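Local coordinates for protein putative branched-chain amino acid aminotransferase IlvE (Streptococcus mutans, PDB 4DQN) that probably catalyses the pyridoxal 5'-phosphate-dependent transfer of the amino group between isoleucine, leucine or valine and 2-oxoglutarate, as a class-IV branched-chain aminotransferase, at residues E62-A66 with T289-I293; S73-P79 with W339-V343; F103-A107 with I149-F153; K253-L257 with A268-D272; L278-A284 with H306-S310. All blocks are in the same frame, centred on the assembly; numbering follows the deposited sequence.

Interaction 1. Residues E62-A66 with T289-I293; sequences EGLKA and TAAVI
Thr289 makes most of this contact, meeting Gly63, Leu64 and Lys65 with three different groups. Its methyl CG2 sits 3.9 Å from Leu64 CA and 4.0 Å from Lys65 CG. Its hydroxyl lies on the Gly63 side, where a water bridges the two segments, donating to Gly63 O at 3.2 Å and pairing with Thr289 OG1. The carbonyl of Thr289 accepts a hydrogen bond from the Lys65 ammonium, with NZ 2.9 Å from Thr289 O and tilted 22° from the carbonyl plane. The extended chain of Lys65 runs alongside Thr289, pointing the other way, to reach this oxygen. At Ala290 the link is indirect, a second water accepting from Lys65 NZ at 2.8 Å and donating to Ala290 O at 2.9 Å. The ammonium thus serves two successive carbonyls of a helically coiled turn, one directly and one through solvent. Further on, Val292 CG2 stands beside the ammonium, 4.1 Å from Lys65 NZ. The contact joins strand 59-68 of the antiparallel sheet to the turn leading into strand 292-301 of the mixed sheet, next to Lys188, the predicted cofactor lysine, which carries no cofactor here, an arrangement consistent with the interdomain active-site cleft of class-IV aminotransferases.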
# COMPACT_ATOMS: atom_id res chain seq x y z
N GLU A 62 -9.64 3.48 9.82
CA GLU A 62 -10.27 2.72 10.89
C GLU A 62 -11.70 2.42 10.49
O GLU A 62 -12.19 2.87 9.44
CB GLU A 62 -10.22 3.50 12.20
CG GLU A 62 -8.96 3.23 12.98
CD GLU A 62 -8.85 1.78 13.41
OE1 GLU A 62 -9.90 1.14 13.66
OE2 GLU A 62 -7.70 1.28 13.53
N GLY A 63 -12.36 1.63 11.33
CA GLY A 63 -13.75 1.29 11.11
C GLY A 63 -14.37 1.03 12.46
O GLY A 63 -13.84 0.24 13.26
N LEU A 64 -15.49 1.69 12.74
CA LEU A 64 -16.17 1.50 14.02
C LEU A 64 -17.63 1.86 13.83
O LEU A 64 -17.98 2.55 12.87
CB LEU A 64 -15.52 2.32 15.14
CG LEU A 64 -15.52 3.86 15.09
CD1 LEU A 64 -15.22 4.44 16.47
CD2 LEU A 64 -14.53 4.40 14.05
N LYS A 65 -18.49 1.37 14.72
CA LYS A 65 -19.93 1.54 14.53
C LYS A 65 -20.58 2.34 15.64
O LYS A 65 -20.11 2.34 16.78
CB LYS A 65 -20.60 0.16 14.41
CG LYS A 65 -20.40 -0.50 13.05
CD LYS A 65 -20.81 -1.97 13.07
CE LYS A 65 -20.84 -2.56 11.68
NZ LYS A 65 -21.19 -4.02 11.71
N ALA A 66 -21.65 3.06 15.29
CA ALA A 66 -22.51 3.70 16.28
C ALA A 66 -23.79 2.90 16.33
O ALA A 66 -24.32 2.50 15.28
CB ALA A 66 -22.81 5.17 15.89
N THR A 289 -15.17 -5.65 12.94
CA THR A 289 -16.22 -4.63 13.06
C THR A 289 -17.36 -4.83 12.07
O THR A 289 -18.54 -4.86 12.45
CB THR A 289 -15.64 -3.23 12.88
OG1 THR A 289 -14.72 -2.95 13.94
CG2 THR A 289 -16.77 -2.19 12.88
N ALA A 290 -17.01 -4.96 10.80
CA ALA A 290 -18.02 -5.10 9.76
C ALA A 290 -18.68 -6.47 9.85
O ALA A 290 -19.90 -6.62 9.73
CB ALA A 290 -17.39 -4.90 8.38
N ALA A 291 -17.85 -7.48 10.07
CA ALA A 291 -18.29 -8.86 10.12
C ALA A 291 -19.08 -9.20 11.40
O ALA A 291 -20.06 -9.96 11.35
CB ALA A 291 -17.08 -9.78 9.98
N VAL A 292 -18.67 -8.60 12.52
CA VAL A 292 -19.06 -9.03 13.87
C VAL A 292 -18.50 -10.43 14.11
O VAL A 292 -17.32 -10.58 14.44
CB VAL A 292 -20.57 -8.95 14.14
CG1 VAL A 292 -20.82 -9.13 15.62
CG2 VAL A 292 -21.11 -7.60 13.69
N ILE A 293 -19.32 -11.46 13.92
CA ILE A 293 -18.79 -12.81 13.74
C ILE A 293 -19.32 -13.40 12.44
O ILE A 293 -20.53 -13.39 12.21
CB ILE A 293 -19.11 -13.73 14.93
CG1 ILE A 293 -18.38 -13.25 16.18
CG2 ILE A 293 -18.71 -15.19 14.60
CD1 ILE A 293 -18.79 -13.95 17.48
O HOH W 1 -12.98 -2.01 15.40
O HOH W 2 -21.94 -4.69 9.13

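Interaction 2. Residues S73-P79 with W339-V343; sequences SVQLFRP and WIYKV
An antiparallel strand pair at the edge of the seven-stranded sheet joins 74-77 to the C-terminal strand 340-342. Leu76 and Tyr341 form the hydrogen-bonded pair, Leu76 N reaching Tyr341 O at 2.8 Å and Tyr341 N returning to Leu76 O. Val343 N to Val74 O and Arg78 N to Trp339 O extend the pairing at its two ends. Beyond the strands the guanidinium of Arg78 lies flat on the Trp339 indole, centres 3.7 Å apart and planes at 15°, a cation-pi stack in which NE stands 3.3 Å from Trp339 CE2. The bend at chi3 (94°) turns the arginine's end across the indole face. Phe77 meets the same indole obliquely, with CE1 3.4 Å from Trp339 CE3. On the Leu76 face, Pro79 CG packs over the Tyr341 ring as a CH-pi contact, 3.9 Å from its centroid. Lys342, bent at chi2 and chi3, folds back over Gln75: its NZ donates to Gln75 OE1 at 2.7 Å and to Ser73 OG at 3.1 Å, a hydroxyl also bonded to Asp71. Strand 59-68 flanks 74-77 on its other edge, helix 316-329 packs against Phe77 and Ile340, and helix 251-262 touches Phe77, Arg78 and Trp339.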
# COMPACT_ATOMS: atom_id res chain seq x y z
N SER A 73 -31.27 6.39 22.33
CA SER A 73 -29.95 7.01 22.40
C SER A 73 -28.92 6.19 21.62
O SER A 73 -29.09 4.98 21.40
CB SER A 73 -29.51 7.22 23.85
OG SER A 73 -29.48 6.00 24.57
N VAL A 74 -27.85 6.86 21.18
CA VAL A 74 -26.85 6.25 20.31
C VAL A 74 -25.52 6.17 21.05
O VAL A 74 -25.19 7.06 21.84
CB VAL A 74 -26.69 7.06 19.01
CG1 VAL A 74 -25.62 6.43 18.10
CG2 VAL A 74 -28.03 7.12 18.29
N GLN A 75 -24.77 5.11 20.82
CA GLN A 75 -23.49 4.95 21.51
C GLN A 75 -22.41 4.36 20.61
O GLN A 75 -22.70 3.68 19.62
CB GLN A 75 -23.68 4.09 22.77
CG GLN A 75 -24.17 2.67 22.49
CD GLN A 75 -24.63 1.97 23.75
OE1 GLN A 75 -25.10 2.62 24.68
NE2 GLN A 75 -24.49 0.65 23.80
N LEU A 76 -21.16 4.64 20.95
CA LEU A 76 -20.01 4.04 20.29
C LEU A 76 -19.51 2.90 21.15
O LEU A 76 -19.79 2.86 22.36
CB LEU A 76 -18.89 5.07 20.13
CG LEU A 76 -19.20 6.22 19.18
CD1 LEU A 76 -18.08 7.26 19.24
CD2 LEU A 76 -19.38 5.70 17.74
N PHE A 77 -18.78 1.97 20.54
CA PHE A 77 -18.27 0.78 21.21
C PHE A 77 -16.74 0.75 21.14
O PHE A 77 -16.16 0.54 20.07
CB PHE A 77 -18.87 -0.47 20.56
CG PHE A 77 -18.31 -1.77 21.07
CD1 PHE A 77 -18.74 -2.30 22.28
CD2 PHE A 77 -17.36 -2.47 20.33
CE1 PHE A 77 -18.23 -3.50 22.76
CE2 PHE A 77 -16.83 -3.67 20.80
CZ PHE A 77 -17.27 -4.19 22.02
N ARG A 78 -16.11 0.99 22.29
CA ARG A 78 -14.66 0.96 22.42
C ARG A 78 -13.88 1.82 21.40
O ARG A 78 -12.88 1.36 20.86
CB ARG A 78 -14.16 -0.50 22.38
CG ARG A 78 -14.78 -1.40 23.47
CD ARG A 78 -14.43 -2.88 23.28
NE ARG A 78 -13.27 -3.49 23.97
CZ ARG A 78 -12.26 -2.89 24.60
NH1 ARG A 78 -12.19 -1.58 24.69
NH2 ARG A 78 -11.30 -3.60 25.16
N PRO A 79 -14.32 3.07 21.14
CA PRO A 79 -13.60 3.81 20.10
C PRO A 79 -12.19 4.19 20.55
O PRO A 79 -11.37 4.50 19.69
CB PRO A 79 -14.45 5.07 19.93
CG PRO A 79 -15.10 5.27 21.29
CD PRO A 79 -15.40 3.87 21.75
N TRP A 339 -16.14 0.38 28.19
CA TRP A 339 -16.36 -0.00 26.80
C TRP A 339 -17.32 0.89 26.03
O TRP A 339 -17.13 1.15 24.84
CB TRP A 339 -16.87 -1.44 26.69
CG TRP A 339 -15.82 -2.49 26.86
CD1 TRP A 339 -14.61 -2.35 27.49
CD2 TRP A 339 -15.88 -3.84 26.41
NE1 TRP A 339 -13.93 -3.55 27.46
CE2 TRP A 339 -14.69 -4.48 26.80
CE3 TRP A 339 -16.85 -4.58 25.71
CZ2 TRP A 339 -14.42 -5.83 26.50
CZ3 TRP A 339 -16.59 -5.92 25.42
CH2 TRP A 339 -15.38 -6.53 25.82
N ILE A 340 -18.38 1.34 26.70
CA ILE A 340 -19.41 2.10 26.02
C ILE A 340 -19.17 3.60 26.14
O ILE A 340 -18.88 4.10 27.22
CB ILE A 340 -20.81 1.77 26.57
CG1 ILE A 340 -21.07 0.26 26.51
CG2 ILE A 340 -21.87 2.54 25.81
CD1 ILE A 340 -20.90 -0.39 25.13
N TYR A 341 -19.29 4.30 25.02
CA TYR A 341 -19.16 5.75 24.98
C TYR A 341 -20.44 6.34 24.40
O TYR A 341 -20.66 6.27 23.18
CB TYR A 341 -18.00 6.15 24.08
CG TYR A 341 -16.62 5.96 24.66
CD1 TYR A 341 -16.12 4.69 24.90
CD2 TYR A 341 -15.82 7.06 24.94
CE1 TYR A 341 -14.86 4.52 25.41
CE2 TYR A 341 -14.56 6.90 25.45
CZ TYR A 341 -14.08 5.63 25.69
OH TYR A 341 -12.81 5.48 26.20
N LYS A 342 -21.28 6.89 25.27
CA LYS A 342 -22.52 7.52 24.83
C LYS A 342 -22.19 8.75 23.99
O LYS A 342 -21.31 9.53 24.33
CB LYS A 342 -23.38 7.93 26.03
CG LYS A 342 -23.81 6.75 26.89
CD LYS A 342 -24.46 5.67 26.05
CE LYS A 342 -25.89 6.02 25.68
NZ LYS A 342 -26.65 4.81 25.27
N VAL A 343 -22.92 8.91 22.90
CA VAL A 343 -22.58 9.92 21.91
C VAL A 343 -22.88 11.35 22.39
O VAL A 343 -22.22 12.32 22.00
CB VAL A 343 -23.25 9.56 20.56
CG1 VAL A 343 -23.67 10.78 19.81
CG2 VAL A 343 -22.30 8.69 19.73

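Interaction 3. Residues F103-A107 with I149-F153; sequences FIDAA and IFTIF
Apolar packing carries the whole contact between Phe103, Ala106 and Ala107 on the helix and Phe150 and Ile152 on the strand; no hydrogen bond passes between the segments. The aliphatic part centres on Ile152, whose CD1 is the atom that touches the helix. This methyl sits 3.7 Å from Ala106 CB and 4.2 Å from Ala107 CB. It also comes within 3.5 Å of Ala107 N, whose hydrogen bond to Phe103 O belongs to the helix itself, so the methyl rests against an N-H already engaged within the helix. Ile152 reaches that far because CG1 stands anti to the carbonyl carbon (chi1 -53°) and CD1 continues the chain outward. The small alanine side chains let the helical backbone come this near to the strand's isoleucine.

The aromatic part joins Phe103 and Phe150. Phe150 presents its far end, with CZ 3.7 Å from Phe103 CD2, and the two side chains run at about a right angle to each other. Their ring planes are only 31° apart and the centroids 6.0 Å, an oblique meeting. Ala106 CB adds a looser touch on Phe150 CE2 at 4.2 Å. Leu86 of helix 79-92 and Val98 pack against both phenylalanines. With the axes of 103-107 and 149-153 at 40°, this is a helix packed on one face of an antiparallel sheet through a buried apolar interface, in the domain built on the seven-stranded sheet.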
# COMPACT_ATOMS: atom_id res chain seq x y z
N PHE A 103 -9.75 11.93 18.33
CA PHE A 103 -10.39 10.87 17.56
C PHE A 103 -11.82 10.60 18.03
O PHE A 103 -12.76 10.55 17.22
CB PHE A 103 -9.54 9.59 17.71
CG PHE A 103 -10.06 8.40 16.92
CD1 PHE A 103 -11.10 7.61 17.42
CD2 PHE A 103 -9.48 8.05 15.70
CE1 PHE A 103 -11.58 6.51 16.70
CE2 PHE A 103 -9.95 6.94 14.97
CZ PHE A 103 -11.00 6.17 15.48
N ILE A 104 -12.00 10.43 19.34
CA ILE A 104 -13.30 10.06 19.88
C ILE A 104 -14.26 11.23 19.73
O ILE A 104 -15.42 11.05 19.35
CB ILE A 104 -13.20 9.61 21.34
CG1 ILE A 104 -12.46 8.27 21.42
CG2 ILE A 104 -14.58 9.43 21.96
CD1 ILE A 104 -12.14 7.87 22.86
N ASP A 105 -13.78 12.44 20.01
CA ASP A 105 -14.62 13.62 19.84
C ASP A 105 -15.06 13.77 18.40
O ASP A 105 -16.22 14.12 18.13
CB ASP A 105 -13.88 14.89 20.26
CG ASP A 105 -14.68 16.13 19.97
OD1 ASP A 105 -15.67 16.37 20.69
OD2 ASP A 105 -14.35 16.86 19.01
N ALA A 106 -14.15 13.52 17.47
CA ALA A 106 -14.49 13.64 16.06
C ALA A 106 -15.56 12.63 15.67
O ALA A 106 -16.50 12.96 14.94
CB ALA A 106 -13.26 13.46 15.20
N ALA A 107 -15.39 11.39 16.11
CA ALA A 107 -16.37 10.35 15.86
C ALA A 107 -17.75 10.76 16.37
O ALA A 107 -18.75 10.63 15.66
CB ALA A 107 -15.93 9.04 16.50
N ILE A 149 -4.26 14.87 6.19
CA ILE A 149 -5.70 15.03 6.44
C ILE A 149 -6.18 13.91 7.34
O ILE A 149 -5.82 12.76 7.12
CB ILE A 149 -6.50 15.01 5.13
CG1 ILE A 149 -6.22 16.28 4.32
CG2 ILE A 149 -8.01 14.93 5.40
CD1 ILE A 149 -6.91 16.32 2.97
N PHE A 150 -6.96 14.26 8.37
CA PHE A 150 -7.73 13.27 9.12
C PHE A 150 -9.20 13.56 8.91
O PHE A 150 -9.68 14.66 9.21
CB PHE A 150 -7.37 13.30 10.62
CG PHE A 150 -8.21 12.35 11.46
CD1 PHE A 150 -8.18 10.97 11.25
CD2 PHE A 150 -9.03 12.85 12.48
CE1 PHE A 150 -8.96 10.10 12.04
CE2 PHE A 150 -9.81 11.99 13.28
CZ PHE A 150 -9.77 10.61 13.06
N THR A 151 -9.93 12.59 8.36
CA THR A 151 -11.35 12.77 8.12
C THR A 151 -12.15 11.57 8.62
O THR A 151 -11.66 10.44 8.58
CB THR A 151 -11.63 13.06 6.61
OG1 THR A 151 -13.04 13.27 6.41
CG2 THR A 151 -11.14 11.91 5.71
N ILE A 152 -13.35 11.81 9.13
CA ILE A 152 -14.27 10.71 9.42
C ILE A 152 -15.57 10.95 8.70
O ILE A 152 -16.26 11.95 8.95
CB ILE A 152 -14.58 10.56 10.92
CG1 ILE A 152 -13.30 10.48 11.77
CG2 ILE A 152 -15.46 9.33 11.16
CD1 ILE A 152 -13.58 10.25 13.29
N PHE A 153 -15.92 10.03 7.79
CA PHE A 153 -17.23 10.04 7.16
C PHE A 153 -18.02 8.79 7.56
O PHE A 153 -17.46 7.85 8.13
CB PHE A 153 -17.14 10.21 5.63
CG PHE A 153 -16.35 9.15 4.91
CD1 PHE A 153 -14.97 9.30 4.74
CD2 PHE A 153 -16.98 8.05 4.34
CE1 PHE A 153 -14.24 8.34 4.05
CE2 PHE A 153 -16.25 7.08 3.65
CZ PHE A 153 -14.88 7.23 3.49

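Interaction 4. Residues K253-L257 with A268-D272; sequences KYSLL and AIEGD
Leu257 and Glu270 bring most of the surface in this helix-to-strand contact. Leu257 divides its methyls: CD1 lies 3.8 Å from Ala268 CB, while CD2 rests 3.8 Å from the aliphatic CG of Glu270. The methyl of Ala268 also comes up to the helix backbone, 3.3 Å from Leu257 O. Glu270 stretches out beyond CG, running roughly perpendicular to the Lys253 and Tyr254 side chains. One carboxylate oxygen, OE2, lies in the plane of the Tyr254 ring at its edge, 3.2 Å from CE1, where the slightly positive ring hydrogens would suit it; ring and carboxylate planes are 60° apart. The other oxygen forms a long salt bridge, with OE1 3.7 Å from Lys253 NZ.

In the next shell, Lys253 bends at chi3 (82°), which carries its CE over one face of the Tyr254 ring, 3.8 Å above the plane, and sets the ammonium near the carboxylate. Thr241 of strand 238-241 touches both Lys253 and Glu270, and Phe239 of that strand lies against Leu257. The helix and strand segments run at 144° to each other, with axes 9.0 Å apart at closest approach. Strand 238-241, helix 251-262 and strand 267-270 make a beta-alpha-beta unit with parallel strands, and this contact fastens the crossover helix to its second strand.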
# COMPACT_ATOMS: atom_id res chain seq x y z
N LYS A 253 -11.74 -8.99 18.13
CA LYS A 253 -10.99 -10.11 18.71
C LYS A 253 -10.67 -9.92 20.18
O LYS A 253 -10.85 -10.84 20.99
CB LYS A 253 -9.70 -10.37 17.93
CG LYS A 253 -8.71 -11.19 18.76
CD LYS A 253 -7.39 -11.42 18.05
CE LYS A 253 -6.44 -10.25 18.20
NZ LYS A 253 -5.17 -10.55 17.46
N TYR A 254 -10.18 -8.74 20.55
CA TYR A 254 -9.86 -8.48 21.94
C TYR A 254 -11.11 -8.53 22.80
O TYR A 254 -11.09 -9.07 23.91
CB TYR A 254 -9.14 -7.14 22.10
CG TYR A 254 -7.71 -7.20 21.61
CD1 TYR A 254 -6.93 -8.32 21.87
CD2 TYR A 254 -7.16 -6.17 20.86
CE1 TYR A 254 -5.64 -8.40 21.43
CE2 TYR A 254 -5.86 -6.24 20.40
CZ TYR A 254 -5.10 -7.37 20.69
OH TYR A 254 -3.80 -7.47 20.25
N SER A 255 -12.20 -7.97 22.27
CA SER A 255 -13.49 -8.00 22.95
C SER A 255 -13.99 -9.43 23.18
O SER A 255 -14.52 -9.75 24.26
CB SER A 255 -14.51 -7.19 22.15
OG SER A 255 -14.09 -5.84 22.06
N LEU A 256 -13.84 -10.29 22.17
CA LEU A 256 -14.27 -11.68 22.25
C LEU A 256 -13.40 -12.46 23.24
O LEU A 256 -13.92 -13.26 24.03
CB LEU A 256 -14.25 -12.35 20.87
CG LEU A 256 -15.41 -11.92 19.96
CD1 LEU A 256 -15.33 -12.56 18.59
CD2 LEU A 256 -16.76 -12.23 20.62
N LEU A 257 -12.10 -12.22 23.18
CA LEU A 257 -11.15 -12.76 24.17
C LEU A 257 -11.63 -12.44 25.58
O LEU A 257 -11.66 -13.30 26.47
CB LEU A 257 -9.80 -12.09 23.96
CG LEU A 257 -8.53 -12.86 23.58
CD1 LEU A 257 -8.79 -14.30 23.21
CD2 LEU A 257 -7.80 -12.13 22.46
N ALA A 268 -9.07 -18.16 27.27
CA ALA A 268 -9.08 -17.34 26.07
C ALA A 268 -7.68 -16.85 25.79
O ALA A 268 -7.17 -15.98 26.52
CB ALA A 268 -10.04 -16.15 26.24
N ILE A 269 -7.05 -17.38 24.74
CA ILE A 269 -5.66 -17.04 24.47
C ILE A 269 -5.34 -16.73 23.01
O ILE A 269 -6.01 -17.20 22.09
CB ILE A 269 -4.70 -18.17 24.92
CG1 ILE A 269 -4.94 -19.44 24.11
CG2 ILE A 269 -4.82 -18.42 26.43
CD1 ILE A 269 -3.65 -20.18 23.74
N GLU A 270 -4.31 -15.91 22.84
CA GLU A 270 -3.73 -15.67 21.54
C GLU A 270 -2.57 -16.66 21.43
O GLU A 270 -1.59 -16.56 22.18
CB GLU A 270 -3.21 -14.23 21.43
CG GLU A 270 -4.25 -13.14 21.74
CD GLU A 270 -3.70 -11.74 21.51
OE1 GLU A 270 -3.12 -11.50 20.44
OE2 GLU A 270 -3.85 -10.89 22.40
N GLY A 271 -2.69 -17.62 20.52
CA GLY A 271 -1.64 -18.60 20.32
C GLY A 271 -1.54 -18.97 18.85
O GLY A 271 -2.35 -18.50 18.04
N ASP A 272 -0.57 -19.79 18.48
CA ASP A 272 -0.54 -20.16 17.07
C ASP A 272 -1.58 -21.24 16.75
O ASP A 272 -1.98 -22.02 17.62
CB ASP A 272 0.87 -20.46 16.56
CG ASP A 272 1.57 -21.52 17.36
OD1 ASP A 272 0.89 -22.47 17.81
OD2 ASP A 272 2.80 -21.41 17.52

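Interaction 5. Residues L278-A284 with H306-S310; sequences LDKFVEA and HVFYS
The Phe308 ring is sandwiched between Ala284 on one face and His306 on the other. Ala284 CB stands over the ring centre, 3.6 Å from the centroid, as a CH-pi contact; His306 CD2 lies above the opposite face, displaced toward the rim. At the ring's edge, in its plane, is the carbonyl of Phe281, with O 3.5 Å from Phe308 CD1. The imidazole of His306 has Leu278 on one face: Leu278 CB sits 3.7 Å from the ring centroid, nearly on the normal (5° off). With CG anti to the backbone N (chi1 -172°), the histidine turns its ring toward the 278-280 turn. Tyr309 meets Val282 O near its ring plane, that oxygen lying 3.4 Å from Tyr309 CB.

A water occupies the in-plane edge of the imidazole, 2.7 Å from His306 NE2. It donates to Phe281 O at 2.8 Å and to Leu278 O at 3.2 Å, tying the 3-10 turn and the residue after it to the histidine. Nearby, a classic beta bulge sets Val282 and Glu283 opposite the single residue Ile233, and the Glu283 carboxylate is bonded to Thr318 and to the backbone of Val317. No direct hydrogen bond joins the segments: CH-pi packing holds them, and one water is shared by Leu278 O, Phe281 O and His306 NE2.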
# COMPACT_ATOMS: atom_id res chain seq x y z
N LEU A 278 -6.48 -28.64 12.22
CA LEU A 278 -7.82 -28.03 12.18
C LEU A 278 -8.87 -28.81 12.98
O LEU A 278 -9.84 -28.22 13.47
CB LEU A 278 -8.28 -27.81 10.74
CG LEU A 278 -7.46 -26.81 9.91
CD1 LEU A 278 -8.04 -26.65 8.52
CD2 LEU A 278 -7.40 -25.47 10.61
N ASP A 279 -8.68 -30.12 13.12
CA ASP A 279 -9.59 -30.95 13.93
C ASP A 279 -9.56 -30.57 15.42
O ASP A 279 -10.39 -31.03 16.19
CB ASP A 279 -9.24 -32.43 13.76
CG ASP A 279 -7.76 -32.66 13.54
OD1 ASP A 279 -7.00 -32.60 14.54
OD2 ASP A 279 -7.34 -32.89 12.38
N LYS A 280 -8.60 -29.73 15.80
CA LYS A 280 -8.51 -29.20 17.17
C LYS A 280 -9.73 -28.35 17.50
O LYS A 280 -10.06 -28.13 18.68
CB LYS A 280 -7.23 -28.35 17.30
CG LYS A 280 -6.87 -27.89 18.70
CD LYS A 280 -5.64 -26.98 18.70
CE LYS A 280 -5.28 -26.57 20.14
NZ LYS A 280 -4.08 -25.69 20.23
N PHE A 281 -10.43 -27.88 16.47
CA PHE A 281 -11.52 -26.92 16.66
C PHE A 281 -12.91 -27.46 16.32
O PHE A 281 -13.16 -27.91 15.21
CB PHE A 281 -11.22 -25.63 15.90
CG PHE A 281 -9.95 -24.98 16.33
CD1 PHE A 281 -9.82 -24.50 17.63
CD2 PHE A 281 -8.87 -24.87 15.46
CE1 PHE A 281 -8.65 -23.91 18.07
CE2 PHE A 281 -7.69 -24.27 15.88
CZ PHE A 281 -7.58 -23.79 17.19
N VAL A 282 -13.80 -27.38 17.30
CA VAL A 282 -15.18 -27.84 17.15
C VAL A 282 -16.04 -26.76 16.48
O VAL A 282 -17.04 -27.06 15.82
CB VAL A 282 -15.73 -28.29 18.53
CG1 VAL A 282 -17.21 -28.09 18.63
CG2 VAL A 282 -15.37 -29.75 18.79
N GLU A 283 -15.61 -25.50 16.63
CA GLU A 283 -16.22 -24.37 15.92
C GLU A 283 -15.14 -23.39 15.50
O GLU A 283 -14.10 -23.29 16.16
CB GLU A 283 -17.22 -23.62 16.81
CG GLU A 283 -18.42 -24.42 17.31
CD GLU A 283 -19.28 -23.59 18.27
OE1 GLU A 283 -19.39 -22.36 18.08
OE2 GLU A 283 -19.84 -24.17 19.23
N ALA A 284 -15.39 -22.65 14.43
CA ALA A 284 -14.46 -21.61 13.99
C ALA A 284 -15.22 -20.46 13.35
O ALA A 284 -16.30 -20.66 12.80
CB ALA A 284 -13.45 -22.18 13.00
N HIS A 306 -12.37 -28.83 5.00
CA HIS A 306 -12.51 -29.17 6.41
C HIS A 306 -13.71 -28.45 7.03
O HIS A 306 -13.76 -27.21 7.04
CB HIS A 306 -11.25 -28.81 7.18
CG HIS A 306 -11.26 -29.30 8.60
ND1 HIS A 306 -10.63 -30.47 8.98
CD2 HIS A 306 -11.85 -28.81 9.71
CE1 HIS A 306 -10.82 -30.66 10.28
NE2 HIS A 306 -11.56 -29.67 10.74
N VAL A 307 -14.65 -29.22 7.56
CA VAL A 307 -15.84 -28.66 8.18
C VAL A 307 -15.70 -28.77 9.69
O VAL A 307 -15.52 -29.87 10.22
CB VAL A 307 -17.14 -29.35 7.70
CG1 VAL A 307 -18.34 -28.88 8.51
CG2 VAL A 307 -17.37 -29.06 6.23
N PHE A 308 -15.73 -27.64 10.38
CA PHE A 308 -15.57 -27.64 11.83
C PHE A 308 -16.84 -28.12 12.52
O PHE A 308 -16.81 -29.08 13.30
CB PHE A 308 -15.20 -26.24 12.32
CG PHE A 308 -13.93 -25.72 11.74
CD1 PHE A 308 -12.71 -26.00 12.34
CD2 PHE A 308 -13.94 -24.95 10.58
CE1 PHE A 308 -11.53 -25.54 11.80
CE2 PHE A 308 -12.76 -24.48 10.02
CZ PHE A 308 -11.55 -24.77 10.63
N TYR A 309 -17.95 -27.45 12.24
CA TYR A 309 -19.19 -27.73 12.95
C TYR A 309 -20.27 -28.16 11.98
O TYR A 309 -20.81 -29.26 12.08
CB TYR A 309 -19.64 -26.49 13.73
CG TYR A 309 -20.88 -26.74 14.55
CD1 TYR A 309 -22.12 -26.35 14.10
CD2 TYR A 309 -20.80 -27.42 15.76
CE1 TYR A 309 -23.26 -26.59 14.84
CE2 TYR A 309 -21.93 -27.67 16.51
CZ TYR A 309 -23.15 -27.25 16.03
OH TYR A 309 -24.29 -27.48 16.76
N SER A 310 -20.58 -27.29 11.02
CA SER A 310 -21.59 -27.57 10.02
C SER A 310 -21.47 -26.59 8.86
O SER A 310 -20.96 -25.48 9.03
CB SER A 310 -22.99 -27.45 10.62
OG SER A 310 -23.96 -27.50 9.59
O HOH W 3 -12.58 -29.81 13.28

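In the fold
Interactions 1, 2 and 3 all reach the seven-stranded antiparallel sheet, through neighbouring strands 59-68 and 74-77 and through 147-157, whereas 4 and 5 belong to the mixed sheet. Interaction 1 joins the two sheets close to the centre of the chain, beside the predicted cofactor lysine, Lys188. Interactions 2 and 3 have their centres about 13 and 16 Å from that of interaction 1. Interactions 3 and 5 are about 40 Å apart between centres, on opposite sides of the chain's centre. Along the sequence, 3 and then 4 are nested inside the loops closed by 1 and 2; 1 crosses both 2 and 5, and 5 is nested inside 2. Strand 340-342 brings the C-terminal end to the edge of the first sheet.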